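Local coordinates for bifunctional protein PutA (Bdellovibrio bacteriovorus, PDB 5UR2) that probably converts proline to glutamate in two steps, first at a flavin in a proline dehydrogenase domain and then with NAD in an aldehyde dehydrogenase domain, at residues Leu238-Tyr243 against Leu248-Phe253; Ile270-Tyr275 against Lys284-Phe289. All coordinates share one frame; numbering follows the deposited sequence.

Contact 1 (Leu238-Tyr243 against Leu248-Phe253); sequences LDMEQY and LTLEVF. With P5F (N-propargylglycine-modified flavin adenine dinucleotide), chain F.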
loop_
_atom_site.group_PDB
_atom_site.type_symbol
_atom_site.label_atom_id
_atom_site.label_comp_id
_atom_site.label_asym_id
_atom_site.label_seq_id
_atom_site.Cartn_x
_atom_site.Cartn_y
_atom_site.Cartn_z
ATOM N N LEU B 238 -18.717 21.477 47.221
ATOM C CA LEU B 238 -18.997 20.970 45.884
ATOM C C LEU B 238 -17.662 20.604 45.257
ATOM O O LEU B 238 -16.784 21.471 45.130
ATOM C CB LEU B 238 -19.736 22.011 45.037
ATOM C CG LEU B 238 -20.248 21.536 43.667
ATOM C CD1 LEU B 238 -21.227 20.376 43.853
ATOM C CD2 LEU B 238 -20.897 22.663 42.872
ATOM N N ASP B 239 -17.485 19.317 44.932
ATOM C CA ASP B 239 -16.240 18.886 44.306
ATOM C C ASP B 239 -16.154 19.401 42.871
ATOM O O ASP B 239 -17.123 19.904 42.294
ATOM C CB ASP B 239 -16.087 17.360 44.346
ATOM C CG ASP B 239 -15.757 16.827 45.757
ATOM O OD1 ASP B 239 -15.225 17.586 46.596
ATOM O OD2 ASP B 239 -16.004 15.635 46.029
ATOM N N MET B 240 -14.966 19.270 42.287
ATOM C CA MET B 240 -14.753 19.629 40.891
ATOM C C MET B 240 -14.342 18.389 40.128
ATOM O O MET B 240 -13.347 17.737 40.481
ATOM C CB MET B 240 -13.690 20.710 40.724
ATOM C CG MET B 240 -13.614 21.186 39.289
ATOM S SD MET B 240 -15.149 21.942 38.744
ATOM C CE MET B 240 -14.992 23.518 39.592
ATOM N N GLU B 241 -15.093 18.089 39.074
ATOM C CA GLU B 241 -14.862 16.909 38.252
ATOM C C GLU B 241 -14.063 17.289 37.006
ATOM O O GLU B 241 -13.264 18.233 37.047
ATOM C CB GLU B 241 -16.206 16.249 37.905
ATOM C CG GLU B 241 -16.921 15.723 39.148
ATOM C CD GLU B 241 -18.424 15.528 38.948
ATOM O OE1 GLU B 241 -19.145 16.545 38.881
ATOM O OE2 GLU B 241 -18.890 14.361 38.880
ATOM N N GLN B 242 -14.267 16.566 35.904
ATOM C CA GLN B 242 -13.440 16.721 34.712
ATOM C C GLN B 242 -13.682 18.068 34.025
ATOM O O GLN B 242 -14.645 18.789 34.304
ATOM C CB GLN B 242 -13.684 15.573 33.728
ATOM C CG GLN B 242 -15.087 15.504 33.195
ATOM C CD GLN B 242 -16.038 14.727 34.107
ATOM O OE1 GLN B 242 -15.648 14.211 35.176
ATOM N NE2 GLN B 242 -17.298 14.647 33.688
ATOM N N TYR B 243 -12.771 18.408 33.109
ATOM C CA TYR B 243 -12.794 19.742 32.520
ATOM C C TYR B 243 -14.087 20.010 31.747
ATOM O O TYR B 243 -14.550 21.154 31.700
ATOM C CB TYR B 243 -11.576 19.934 31.617
ATOM C CG TYR B 243 -11.392 21.376 31.175
ATOM C CD1 TYR B 243 -10.985 22.351 32.081
ATOM C CD2 TYR B 243 -11.639 21.762 29.859
ATOM C CE1 TYR B 243 -10.805 23.667 31.688
ATOM C CE2 TYR B 243 -11.457 23.077 29.450
ATOM C CZ TYR B 243 -11.043 24.025 30.372
ATOM O OH TYR B 243 -10.865 25.338 29.982
ATOM N N LEU B 248 -19.373 24.715 33.841
ATOM C CA LEU B 248 -20.750 24.534 34.284
ATOM C C LEU B 248 -20.834 24.455 35.810
ATOM O O LEU B 248 -21.723 25.052 36.423
ATOM C CB LEU B 248 -21.336 23.287 33.626
ATOM C CG LEU B 248 -22.784 22.908 33.938
ATOM C CD1 LEU B 248 -23.738 24.007 33.486
ATOM C CD2 LEU B 248 -23.130 21.584 33.276
ATOM N N THR B 249 -19.901 23.739 36.438
ATOM C CA THR B 249 -19.902 23.612 37.893
ATOM C C THR B 249 -19.750 24.970 38.567
ATOM O O THR B 249 -20.382 25.236 39.596
ATOM C CB THR B 249 -18.799 22.648 38.330
ATOM O OG1 THR B 249 -19.000 21.392 37.667
ATOM C CG2 THR B 249 -18.841 22.420 39.850
ATOM N N LEU B 250 -18.911 25.837 38.007
ATOM C CA LEU B 250 -18.704 27.141 38.618
ATOM C C LEU B 250 -19.954 28.017 38.513
ATOM O O LEU B 250 -20.305 28.716 39.471
ATOM C CB LEU B 250 -17.490 27.817 37.984
ATOM C CG LEU B 250 -16.171 27.096 38.311
ATOM C CD1 LEU B 250 -14.982 27.816 37.694
ATOM C CD2 LEU B 250 -15.997 26.933 39.814
ATOM N N GLU B 251 -20.638 27.998 37.361
ATOM C CA GLU B 251 -21.895 28.730 37.238
ATOM C C GLU B 251 -22.959 28.158 38.173
ATOM O O GLU B 251 -23.696 28.907 38.820
ATOM C CB GLU B 251 -22.389 28.704 35.785
ATOM C CG GLU B 251 -21.503 29.497 34.847
ATOM C CD GLU B 251 -22.117 29.712 33.487
ATOM O OE1 GLU B 251 -23.306 29.372 33.287
ATOM O OE2 GLU B 251 -21.403 30.224 32.613
ATOM N N VAL B 252 -23.053 26.832 38.256
ATOM C CA VAL B 252 -24.019 26.215 39.160
ATOM C C VAL B 252 -23.771 26.686 40.588
ATOM O O VAL B 252 -24.688 27.138 41.285
ATOM C CB VAL B 252 -23.947 24.681 39.033
ATOM C CG1 VAL B 252 -24.686 23.991 40.158
ATOM C CG2 VAL B 252 -24.472 24.227 37.663
ATOM N N PHE B 253 -22.512 26.613 41.028
ATOM C CA PHE B 253 -22.167 26.920 42.414
ATOM C C PHE B 253 -22.402 28.383 42.752
ATOM O O PHE B 253 -23.023 28.708 43.773
ATOM C CB PHE B 253 -20.710 26.541 42.677
ATOM C CG PHE B 253 -20.241 26.891 44.048
ATOM C CD1 PHE B 253 -20.561 26.081 45.133
ATOM C CD2 PHE B 253 -19.445 28.017 44.257
ATOM C CE1 PHE B 253 -20.108 26.398 46.412
ATOM C CE2 PHE B 253 -19.000 28.337 45.523
ATOM C CZ PHE B 253 -19.332 27.530 46.605
HETATM P PA P5F F . 1.898 16.352 44.020
HETATM O O1A P5F F . 2.750 17.551 44.559
HETATM O O2A P5F F . 2.595 15.126 43.696
HETATM O O5B P5F F . 1.183 16.612 42.722
HETATM C C5B P5F F . 0.663 15.615 41.851
HETATM C C4B P5F F . -0.280 16.294 40.846
HETATM O O4B P5F F . 0.389 17.050 39.866
HETATM C C3B P5F F . -1.187 15.396 40.055
HETATM O O3B P5F F . -2.268 14.956 40.784
HETATM C C2B P5F F . -1.583 16.258 38.925
HETATM O O2B P5F F . -2.606 17.101 39.329
HETATM C C1B P5F F . -0.357 17.064 38.681
HETATM N N9A P5F F . 0.484 16.563 37.624
HETATM C C8A P5F F . 1.071 15.309 37.522
HETATM N N7A P5F F . 1.792 15.267 36.395
HETATM C C5A P5F F . 1.716 16.492 35.730
HETATM C C6A P5F F . 2.227 17.006 34.540
HETATM N N6A P5F F . 3.074 16.206 33.701
HETATM N N1A P5F F . 1.936 18.264 34.158
HETATM C C2A P5F F . 1.148 19.057 34.916
HETATM N N3A P5F F . 0.609 18.573 36.071
HETATM C C4A P5F F . 0.868 17.332 36.503
HETATM N N1 P5F F . -8.795 16.528 42.559
HETATM C C2 P5F F . -9.777 17.077 41.654
HETATM O O2 P5F F . -9.418 17.259 40.338
HETATM N N3 P5F F . -11.086 17.433 42.113
HETATM C C4 P5F F . -11.483 17.262 43.462
HETATM O O4 P5F F . -12.780 17.632 43.842
HETATM C C4X P5F F . -10.451 16.675 44.416
HETATM N N5 P5F F . -10.791 16.329 45.795
HETATM C C5X P5F F . -9.654 16.196 46.726
HETATM C C6 P5F F . -9.866 16.395 48.193
HETATM C C7 P5F F . -8.760 16.354 49.079
HETATM C C7M P5F F . -8.989 16.558 50.561
HETATM C C8 P5F F . -7.442 16.125 48.581
HETATM C C8M P5F F . -6.243 16.079 49.494
HETATM C C9 P5F F . -7.232 15.938 47.195
HETATM C C9A P5F F . -8.389 15.977 46.256
HETATM N N10 P5F F . -8.166 15.805 44.819
HETATM C C10 P5F F . -9.175 16.335 43.945
HETATM C "C1'" P5F F . -6.890 15.296 44.257
HETATM C "C2'" P5F F . -5.831 16.390 44.122
HETATM O "O2'" P5F F . -6.230 17.267 43.139
HETATM C "C3'" P5F F . -4.420 15.887 43.806
HETATM O "O3'" P5F F . -4.447 15.248 42.586
HETATM C "C4'" P5F F . -3.840 14.915 44.823
HETATM O "O4'" P5F F . -4.408 15.219 46.051
HETATM C "C5'" P5F F . -2.301 14.843 44.865
HETATM O "O5'" P5F F . -1.664 16.097 44.725
HETATM P P P5F F . -0.369 16.594 45.564
HETATM O O1P P5F F . -0.199 18.141 45.811
HETATM O O2P P5F F . -0.478 15.656 46.825
HETATM O O3P P5F F . 0.853 15.736 44.880
HETATM C C21 P5F F . -12.410 14.378 45.146
HETATM C C22 P5F F . -11.656 15.422 45.552
HETATM C C23 P5F F . -13.622 14.578 44.219
HETATM O O HOH W 1 -17.756 19.045 38.959
#

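Contact 2 (Ile270-Tyr275 against Lys284-Phe289); sequences IVIQAY and KSLTEF. With P5F (N-propargylglycine-modified flavin adenine dinucleotide), chain F.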
loop_
_atom_site.group_PDB
_atom_site.type_symbol
_atom_site.label_atom_id
_atom_site.label_comp_id
_atom_site.label_asym_id
_atom_site.label_seq_id
_atom_site.Cartn_x
_atom_site.Cartn_y
_atom_site.Cartn_z
ATOM N N ILE B 270 -16.177 25.300 47.159
ATOM C CA ILE B 270 -16.004 24.857 45.778
ATOM C C ILE B 270 -14.530 24.509 45.594
ATOM O O ILE B 270 -13.647 25.088 46.243
ATOM C CB ILE B 270 -16.471 25.943 44.761
ATOM C CG1 ILE B 270 -16.365 25.495 43.292
ATOM C CG2 ILE B 270 -15.660 27.207 44.933
ATOM C CD1 ILE B 270 -17.366 24.483 42.820
ATOM N N VAL B 271 -14.266 23.521 44.721
ATOM C CA VAL B 271 -12.907 23.089 44.420
ATOM C C VAL B 271 -12.391 23.807 43.184
ATOM O O VAL B 271 -13.097 23.934 42.178
ATOM C CB VAL B 271 -12.845 21.564 44.233
ATOM C CG1 VAL B 271 -11.478 21.166 43.700
ATOM C CG2 VAL B 271 -13.101 20.858 45.565
ATOM N N ILE B 272 -11.132 24.244 43.245
ATOM C CA ILE B 272 -10.409 24.737 42.083
ATOM C C ILE B 272 -9.163 23.879 41.893
ATOM O O ILE B 272 -8.458 23.578 42.865
ATOM C CB ILE B 272 -10.054 26.230 42.244
ATOM C CG1 ILE B 272 -11.318 27.099 42.133
ATOM C CG2 ILE B 272 -9.015 26.656 41.215
ATOM C CD1 ILE B 272 -11.977 27.062 40.749
ATOM N N GLN B 273 -8.899 23.480 40.633
ATOM C CA GLN B 273 -7.787 22.593 40.272
ATOM C C GLN B 273 -6.658 23.414 39.651
ATOM O O GLN B 273 -6.780 23.898 38.522
ATOM C CB GLN B 273 -8.241 21.505 39.297
ATOM C CG GLN B 273 -9.374 20.612 39.846
ATOM C CD GLN B 273 -10.401 20.252 38.793
ATOM O OE1 GLN B 273 -10.774 21.091 37.969
ATOM N NE2 GLN B 273 -10.890 19.004 38.822
ATOM N N ALA B 274 -5.544 23.548 40.381
ATOM C CA ALA B 274 -4.440 24.365 39.909
ATOM C C ALA B 274 -3.734 23.774 38.694
ATOM O O ALA B 274 -2.947 24.477 38.060
ATOM C CB ALA B 274 -3.416 24.585 41.039
ATOM N N TYR B 275 -3.973 22.520 38.343
ATOM C CA TYR B 275 -3.310 22.038 37.141
ATOM C C TYR B 275 -4.010 22.494 35.867
ATOM O O TYR B 275 -3.526 22.176 34.771
ATOM C CB TYR B 275 -3.159 20.504 37.178
ATOM C CG TYR B 275 -4.385 19.624 36.944
ATOM C CD1 TYR B 275 -5.690 20.137 36.916
ATOM C CD2 TYR B 275 -4.221 18.237 36.781
ATOM C CE1 TYR B 275 -6.797 19.282 36.706
ATOM C CE2 TYR B 275 -5.305 17.388 36.577
ATOM C CZ TYR B 275 -6.587 17.903 36.531
ATOM O OH TYR B 275 -7.644 17.025 36.342
ATOM N N LYS B 284 -9.339 34.476 40.496
ATOM C CA LYS B 284 -9.589 35.907 40.541
ATOM C C LYS B 284 -11.072 36.193 40.371
ATOM O O LYS B 284 -11.630 37.081 41.031
ATOM C CB LYS B 284 -8.758 36.612 39.464
ATOM C CG LYS B 284 -7.252 36.569 39.776
ATOM C CD LYS B 284 -6.380 36.840 38.563
ATOM C CE LYS B 284 -6.187 38.343 38.362
ATOM N NZ LYS B 284 -7.024 38.940 37.291
ATOM N N SER B 285 -11.727 35.436 39.490
ATOM C CA SER B 285 -13.136 35.667 39.209
ATOM C C SER B 285 -14.004 35.290 40.409
ATOM O O SER B 285 -14.934 36.020 40.766
ATOM C CB SER B 285 -13.513 34.890 37.944
ATOM O OG SER B 285 -14.880 35.032 37.657
ATOM N N LEU B 286 -13.687 34.177 41.075
ATOM C CA LEU B 286 -14.407 33.799 42.293
ATOM C C LEU B 286 -14.185 34.797 43.430
ATOM O O LEU B 286 -15.073 34.975 44.274
ATOM C CB LEU B 286 -13.998 32.397 42.733
ATOM C CG LEU B 286 -14.576 31.228 41.922
ATOM C CD1 LEU B 286 -13.814 29.935 42.234
ATOM C CD2 LEU B 286 -16.038 31.056 42.263
ATOM N N THR B 287 -13.009 35.433 43.501
ATOM C CA THR B 287 -12.778 36.427 44.550
ATOM C C THR B 287 -13.652 37.666 44.340
ATOM O O THR B 287 -14.282 38.154 45.288
ATOM C CB THR B 287 -11.291 36.819 44.608
ATOM O OG1 THR B 287 -10.493 35.660 44.884
ATOM C CG2 THR B 287 -11.040 37.839 45.716
ATOM N N GLU B 288 -13.722 38.174 43.104
ATOM C CA GLU B 288 -14.626 39.287 42.819
ATOM C C GLU B 288 -16.053 38.924 43.184
ATOM O O GLU B 288 -16.766 39.719 43.803
ATOM C CB GLU B 288 -14.563 39.670 41.334
ATOM C CG GLU B 288 -13.206 40.147 40.877
ATOM C CD GLU B 288 -12.711 41.338 41.689
ATOM O OE1 GLU B 288 -13.232 42.457 41.465
ATOM O OE2 GLU B 288 -11.822 41.149 42.558
ATOM N N PHE B 289 -16.465 37.706 42.841
ATOM C CA PHE B 289 -17.811 37.260 43.162
ATOM C C PHE B 289 -18.035 37.194 44.671
ATOM O O PHE B 289 -19.080 37.635 45.166
ATOM C CB PHE B 289 -18.065 35.898 42.506
ATOM C CG PHE B 289 -19.271 35.221 43.022
ATOM C CD1 PHE B 289 -20.525 35.645 42.636
ATOM C CD2 PHE B 289 -19.157 34.183 43.924
ATOM C CE1 PHE B 289 -21.644 35.027 43.132
ATOM C CE2 PHE B 289 -20.271 33.564 44.417
ATOM C CZ PHE B 289 -21.516 33.986 44.024
HETATM P PA P5F F . 1.898 16.352 44.020
HETATM O O1A P5F F . 2.750 17.551 44.559
HETATM O O2A P5F F . 2.595 15.126 43.696
HETATM O O5B P5F F . 1.183 16.612 42.722
HETATM C C5B P5F F . 0.663 15.615 41.851
HETATM C C4B P5F F . -0.280 16.294 40.846
HETATM O O4B P5F F . 0.389 17.050 39.866
HETATM C C3B P5F F . -1.187 15.396 40.055
HETATM O O3B P5F F . -2.268 14.956 40.784
HETATM C C2B P5F F . -1.583 16.258 38.925
HETATM O O2B P5F F . -2.606 17.101 39.329
HETATM C C1B P5F F . -0.357 17.064 38.681
HETATM N N9A P5F F . 0.484 16.563 37.624
HETATM C C8A P5F F . 1.071 15.309 37.522
HETATM N N7A P5F F . 1.792 15.267 36.395
HETATM C C5A P5F F . 1.716 16.492 35.730
HETATM C C6A P5F F . 2.227 17.006 34.540
HETATM N N6A P5F F . 3.074 16.206 33.701
HETATM N N1A P5F F . 1.936 18.264 34.158
HETATM C C2A P5F F . 1.148 19.057 34.916
HETATM N N3A P5F F . 0.609 18.573 36.071
HETATM C C4A P5F F . 0.868 17.332 36.503
HETATM N N1 P5F F . -8.795 16.528 42.559
HETATM C C2 P5F F . -9.777 17.077 41.654
HETATM O O2 P5F F . -9.418 17.259 40.338
HETATM N N3 P5F F . -11.086 17.433 42.113
HETATM C C4 P5F F . -11.483 17.262 43.462
HETATM O O4 P5F F . -12.780 17.632 43.842
HETATM C C4X P5F F . -10.451 16.675 44.416
HETATM N N5 P5F F . -10.791 16.329 45.795
HETATM C C5X P5F F . -9.654 16.196 46.726
HETATM C C6 P5F F . -9.866 16.395 48.193
HETATM C C7 P5F F . -8.760 16.354 49.079
HETATM C C7M P5F F . -8.989 16.558 50.561
HETATM C C8 P5F F . -7.442 16.125 48.581
HETATM C C8M P5F F . -6.243 16.079 49.494
HETATM C C9 P5F F . -7.232 15.938 47.195
HETATM C C9A P5F F . -8.389 15.977 46.256
HETATM N N10 P5F F . -8.166 15.805 44.819
HETATM C C10 P5F F . -9.175 16.335 43.945
HETATM C "C1'" P5F F . -6.890 15.296 44.257
HETATM C "C2'" P5F F . -5.831 16.390 44.122
HETATM O "O2'" P5F F . -6.230 17.267 43.139
HETATM C "C3'" P5F F . -4.420 15.887 43.806
HETATM O "O3'" P5F F . -4.447 15.248 42.586
HETATM C "C4'" P5F F . -3.840 14.915 44.823
HETATM O "O4'" P5F F . -4.408 15.219 46.051
HETATM C "C5'" P5F F . -2.301 14.843 44.865
HETATM O "O5'" P5F F . -1.664 16.097 44.725
HETATM P P P5F F . -0.369 16.594 45.564
HETATM O O1P P5F F . -0.199 18.141 45.811
HETATM O O2P P5F F . -0.478 15.656 46.825
HETATM O O3P P5F F . 0.853 15.736 44.880
HETATM C C21 P5F F . -12.410 14.378 45.146
HETATM C C22 P5F F . -11.656 15.422 45.552
HETATM C C23 P5F F . -13.622 14.578 44.219
#

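Contact 1 (Leu238-Tyr243 against Leu248-Phe253)
The F253 ring meets L238 obliquely: CD2 of L238 comes to it at a slant and also lies 3.9 Å from CB of F253, the two side chains running past each other in opposite directions. The same ring makes an edge-to-face contact with F297. The second flat group is the pyrimidine end of the modified flavin, whose N3-C4=O4 edge is held by the backbone of M240. The N-H of M240 donates to flavin O4 (3.1 Å, 164°), while flavin N3 donates to the carbonyl O of M240 (2.8 Å, 152°). This donor-acceptor pair grips one edge of the pyrimidine and, together with Q273 at O2, limits its rotation. D239, one residue earlier, brings OD2 to 3.2 Å from inhibitor-derived C23 of the flavin adduct, and its OD1 is in a salt bridge with R300.

M240 turns its side chain back from the cofactor toward the helix. CG lies anti to the backbone N (chi1 -173°), and bends at the next two bonds lay SD 3.7 Å from CB of T249. CE then meets CD2 of L250 at 3.6 Å, the two chains crossing near a right angle. The T249 methyl, CG2, packs against CD2 of L238. T249 OG1 is hydrogen-bonded to V245 O and also receives a bond from a water, which accepts from E241 N and donates to E241 OE1; one solvent molecule thus joins loop and helix.

The loop leaves barrel strand 235-238 and leads into helix 246-257, so the contact folds the helix back beside the strand it follows. Strand 268-273 flanks it, with I270 touching L250 and F253, while helix 211-232 supplies L222 against L238 and L218 against V252.

Contact 2 (Ile270-Tyr275 against Lys284-Phe289)
I272 and L286 reach toward each other tip to tip, with CD1 of I272 3.7 Å from CD1 of L286. That L286 methyl also approaches I270, its CD1 standing 4.3 Å from CG2 of I270, so one leucine branch spans the two outward-facing isoleucines of the strand. The apolar contact is small, 102 Å² in all, and T254 of helix 246-257 also touches L286.

Polar and cofactor contacts belong to the other face of the strand. Q273 donates from NE2 to flavin O2 at 2.7 Å and 158°, and the same nitrogen is hydrogen-bonded to the carbonyl of E241; two acceptors therefore hold the amide nitrogen. CG opposite the carbonyl carbon, chi1 -59°, and a bend at chi2 bring NE2 over to flavin O2. V271 lies against the flavin carbonyl, with CG2 3.7 Å from flavin O4 and CG1 3.9 Å from flavin C4.

Past the end of the strand, Y275 places CD2 3.2 Å from ribose O2B of the cofactor, an oblique approach to the ring, while its OH is hydrogen-bonded to Y306 N.

Alternate residues thus serve helix and cofactor in turn. This is the beta-alpha-beta crossover of a TIM barrel: strand 268-273, helix 279-293 outside it and strand 298-302 next, with the flavin at the C-terminal end of the strand, on the barrel's inner side, as in the proline dehydrogenase family.

In the fold
From the N terminus, strand 235-238 runs into the loop that contact 1 closes, four residues separating its segments, against helix 246-257. The chain then enters strand 268-273, and contact 2 closes the next, longer connection against helix 279-293. The two contacts follow in series, neither nested nor crossed, with centres about 11 Å apart. They meet edge to edge within the barrel sheet, where L238 O and V271 N form a probable hydrogen bond between neighbouring parallel strands, and CG of M240 packs against Q273. Together they tie two successive strands to their outer helices, and residues at or just past the C-terminal ends of both strands meet the same modified flavin.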